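Local coordinates for NBS-LRR class disease resistance protein (Oryza sativa subsp. japonica, PDB 6FU9), which probably acts as an intracellular immune receptor in rice, recognising pathogen effector proteins and triggering disease resistance, at residues G4-M15 with R44-I54. Residues are numbered along the deposited sequence; the frame is centred on the assembly and turned at random.
Sequences GEMQKIVFKIPM and RDQVVVVGDGI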
# COMPACT_ATOMS: atom_id res chain seq x y z
N GLY A 4 10.73 17.22 -5.63
CA GLY A 4 9.56 17.37 -4.79
C GLY A 4 9.49 16.33 -3.73
O GLY A 4 10.20 15.31 -3.80
N GLU A 5 8.61 16.54 -2.79
CA GLU A 5 8.26 15.44 -1.86
C GLU A 5 7.80 14.22 -2.65
O GLU A 5 6.98 14.34 -3.55
CB GLU A 5 7.15 15.96 -0.94
CG GLU A 5 6.79 15.04 0.20
CD GLU A 5 5.61 15.61 0.94
OE1 GLU A 5 5.82 16.24 1.98
OE2 GLU A 5 4.48 15.52 0.45
N MET A 6 8.34 13.06 -2.28
CA MET A 6 8.08 11.86 -3.06
C MET A 6 6.65 11.35 -2.88
O MET A 6 6.00 11.58 -1.90
CB MET A 6 9.09 10.80 -2.64
CG MET A 6 10.48 11.16 -3.15
SD MET A 6 11.83 10.12 -2.66
CE MET A 6 11.22 8.85 -3.63
N GLN A 7 6.23 10.63 -3.93
CA GLN A 7 4.95 9.98 -4.02
C GLN A 7 5.08 8.47 -3.68
O GLN A 7 6.13 7.90 -3.96
CB GLN A 7 4.50 9.95 -5.52
CG GLN A 7 4.08 11.21 -6.24
CD GLN A 7 4.13 10.93 -7.74
OE1 GLN A 7 5.14 10.90 -8.35
NE2 GLN A 7 2.96 10.88 -8.34
N LYS A 8 4.01 7.91 -3.16
CA LYS A 8 3.85 6.47 -2.95
C LYS A 8 2.58 6.04 -3.55
O LYS A 8 1.48 6.56 -3.19
CB LYS A 8 3.88 6.15 -1.46
CG LYS A 8 3.78 4.67 -1.15
CD LYS A 8 3.94 4.45 0.36
CE LYS A 8 3.79 3.05 0.79
NZ LYS A 8 3.99 3.09 2.25
N ILE A 9 2.61 5.12 -4.53
CA ILE A 9 1.47 4.64 -5.23
C ILE A 9 1.44 3.12 -5.07
O ILE A 9 2.45 2.46 -5.34
CB ILE A 9 1.50 4.94 -6.72
CG1 ILE A 9 1.68 6.45 -6.98
CG2 ILE A 9 0.26 4.42 -7.38
CD1 ILE A 9 2.09 6.80 -8.36
N VAL A 10 0.33 2.57 -4.62
CA VAL A 10 0.20 1.11 -4.47
C VAL A 10 -0.87 0.62 -5.40
O VAL A 10 -2.02 1.17 -5.37
CB VAL A 10 -0.10 0.70 -3.04
CG1 VAL A 10 -0.07 -0.86 -2.91
CG2 VAL A 10 0.86 1.31 -2.04
N PHE A 11 -0.54 -0.40 -6.20
CA PHE A 11 -1.49 -1.08 -7.05
C PHE A 11 -1.78 -2.48 -6.48
O PHE A 11 -0.89 -3.07 -5.85
CB PHE A 11 -0.99 -1.24 -8.47
CG PHE A 11 -0.70 0.05 -9.18
CD1 PHE A 11 -1.73 0.79 -9.74
CD2 PHE A 11 0.58 0.54 -9.32
CE1 PHE A 11 -1.50 1.98 -10.42
CE2 PHE A 11 0.83 1.72 -9.98
CZ PHE A 11 -0.21 2.43 -10.54
N LYS A 12 -2.98 -2.96 -6.71
CA LYS A 12 -3.32 -4.39 -6.54
C LYS A 12 -3.44 -4.96 -7.91
O LYS A 12 -4.22 -4.49 -8.76
CB LYS A 12 -4.58 -4.52 -5.69
CG LYS A 12 -4.34 -4.30 -4.19
CD LYS A 12 -3.77 -5.50 -3.37
CE LYS A 12 -4.87 -6.45 -2.97
NZ LYS A 12 -4.36 -7.66 -2.30
N ILE A 13 -2.65 -6.03 -8.19
CA ILE A 13 -2.66 -6.68 -9.53
C ILE A 13 -2.65 -8.13 -9.24
O ILE A 13 -1.62 -8.66 -8.80
CB ILE A 13 -1.45 -6.29 -10.40
CG1 ILE A 13 -1.11 -4.80 -10.31
CG2 ILE A 13 -1.71 -6.71 -11.83
CD1 ILE A 13 0.02 -4.34 -11.20
N PRO A 14 -3.78 -8.80 -9.44
CA PRO A 14 -3.71 -10.27 -9.42
C PRO A 14 -2.53 -10.75 -10.31
O PRO A 14 -2.41 -10.32 -11.45
CB PRO A 14 -5.05 -10.68 -10.01
CG PRO A 14 -5.95 -9.59 -9.55
CD PRO A 14 -5.14 -8.33 -9.70
N MET A 15 -1.63 -11.55 -9.76
CA MET A 15 -0.45 -12.00 -10.54
C MET A 15 -0.25 -13.49 -10.50
O MET A 15 -0.02 -14.00 -9.44
CB MET A 15 0.80 -11.17 -10.11
CG MET A 15 0.88 -9.80 -10.80
SD MET A 15 2.21 -8.65 -10.37
CE MET A 15 1.84 -8.46 -8.61
N ARG A 44 1.02 -11.31 -2.24
CA ARG A 44 2.13 -11.02 -3.18
C ARG A 44 1.58 -10.41 -4.45
O ARG A 44 2.02 -10.62 -5.54
CB ARG A 44 3.14 -12.19 -3.40
CG ARG A 44 4.07 -12.39 -2.22
CD ARG A 44 3.44 -12.82 -0.95
NE ARG A 44 4.45 -13.22 0.02
CZ ARG A 44 4.24 -13.40 1.32
NH1 ARG A 44 5.22 -13.79 2.12
NH2 ARG A 44 3.02 -13.19 1.84
N ASP A 45 0.55 -9.57 -4.24
CA ASP A 45 -0.06 -8.90 -5.37
C ASP A 45 -0.20 -7.37 -5.19
O ASP A 45 -0.92 -6.71 -5.95
CB ASP A 45 -1.38 -9.52 -5.75
CG ASP A 45 -2.45 -9.37 -4.76
OD1 ASP A 45 -2.26 -8.71 -3.72
OD2 ASP A 45 -3.55 -9.92 -5.02
N GLN A 46 0.48 -6.82 -4.19
CA GLN A 46 0.58 -5.34 -4.02
C GLN A 46 1.84 -4.90 -4.72
O GLN A 46 2.92 -5.43 -4.41
CB GLN A 46 0.78 -4.94 -2.59
CG GLN A 46 -0.34 -4.55 -1.78
CD GLN A 46 0.07 -4.20 -0.33
OE1 GLN A 46 0.94 -3.37 -0.02
NE2 GLN A 46 -0.65 -4.75 0.57
N VAL A 47 1.77 -3.94 -5.63
CA VAL A 47 2.94 -3.38 -6.28
C VAL A 47 3.11 -1.99 -5.72
O VAL A 47 2.22 -1.15 -5.95
CB VAL A 47 2.76 -3.34 -7.78
CG1 VAL A 47 3.95 -2.71 -8.47
CG2 VAL A 47 2.49 -4.78 -8.31
N VAL A 48 4.11 -1.79 -4.91
CA VAL A 48 4.36 -0.55 -4.18
C VAL A 48 5.43 0.22 -4.93
O VAL A 48 6.55 -0.25 -5.09
CB VAL A 48 4.76 -0.80 -2.71
CG1 VAL A 48 4.96 0.57 -2.03
CG2 VAL A 48 3.79 -1.66 -1.97
N VAL A 49 5.07 1.45 -5.35
CA VAL A 49 5.88 2.30 -6.19
C VAL A 49 6.23 3.59 -5.50
O VAL A 49 5.31 4.25 -4.98
CB VAL A 49 5.18 2.57 -7.51
CG1 VAL A 49 6.11 3.27 -8.47
CG2 VAL A 49 4.56 1.30 -8.10
N VAL A 50 7.47 3.97 -5.46
CA VAL A 50 7.91 5.23 -4.86
C VAL A 50 8.67 6.00 -5.87
O VAL A 50 9.50 5.50 -6.60
CB VAL A 50 8.77 4.96 -3.61
CG1 VAL A 50 9.45 6.16 -3.08
CG2 VAL A 50 7.89 4.30 -2.51
N GLY A 51 8.45 7.32 -5.92
CA GLY A 51 9.22 8.16 -6.81
C GLY A 51 8.77 9.61 -6.81
O GLY A 51 8.23 10.08 -5.82
N ASP A 52 9.09 10.31 -7.89
CA ASP A 52 8.85 11.74 -7.97
C ASP A 52 8.47 12.09 -9.39
O ASP A 52 9.21 11.91 -10.30
CB ASP A 52 10.10 12.50 -7.47
CG ASP A 52 9.98 14.04 -7.58
OD1 ASP A 52 8.85 14.59 -7.54
OD2 ASP A 52 11.04 14.70 -7.64
N GLY A 53 7.25 12.59 -9.57
CA GLY A 53 6.81 12.93 -10.92
C GLY A 53 6.40 11.72 -11.78
O GLY A 53 6.61 11.74 -12.97
N ILE A 54 5.79 10.73 -11.15
CA ILE A 54 5.27 9.58 -11.86
C ILE A 54 3.92 9.93 -12.49
O ILE A 54 3.05 10.41 -11.79
CB ILE A 54 5.10 8.40 -10.89
CG1 ILE A 54 6.45 8.03 -10.23
CG2 ILE A 54 4.50 7.20 -11.61
CD1 ILE A 54 6.26 7.16 -9.01
O HOH W 1 6.67 13.62 -6.29
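Phe11 turns the edge of its ring to Val49, CE2 lying 4.2 Å from Val49 CG2. Beside it, Val47 CG2 takes Ile13 CD1 at 3.8 Å and the methyl of Met15, whose chain bends at its last torsion to bring CE within 3.7 Å of the same carbon. Toward the other end of this face, Ile9 CD1 and Ile54 CG2 meet tip to tip. Helix 56-66 packs over this side through Leu59, Val60 and Leu63 against Phe11, which also meets the Phe72 ring. Strands 7-12 and 46-51 are the two central strands of a four-stranded antiparallel sheet; the chain order beta-alpha-beta-beta-alpha-beta gives the ferredoxin-like fold, as in heavy-metal-associated (HMA) domains. Backbone bonds join Gln7 with Gly51, Ile9 with Val49 and Phe11 with Val47. On the opposite face, the branches of Val10 and Val48 run alongside each other, Val10 CG1 4.1 Å from Val48 CG2, and the chain of another protein packs on Val48 and Val50. There Lys12 folds back through two bends, putting NZ 2.7 Å from Asp45 OD1 on its syn side; the same NZ also forms a salt bridge with an acidic side chain of the other protein. Asp45 and Gln46 form a classic beta bulge facing Ala40. At the far end, Gln7 OE1 accepts Ile54 N at 2.9 Å, in the carbonyl plane on a lone pair, and its NE2 returns a weak bond to Ile54 O, fixing the amide's rotation. Beyond, Gly4 N donates a hydrogen bond to Asp52 OD2 (3.2 Å) from above the carboxylate plane, while a water donates to Glu5 O and Asp52 OD1.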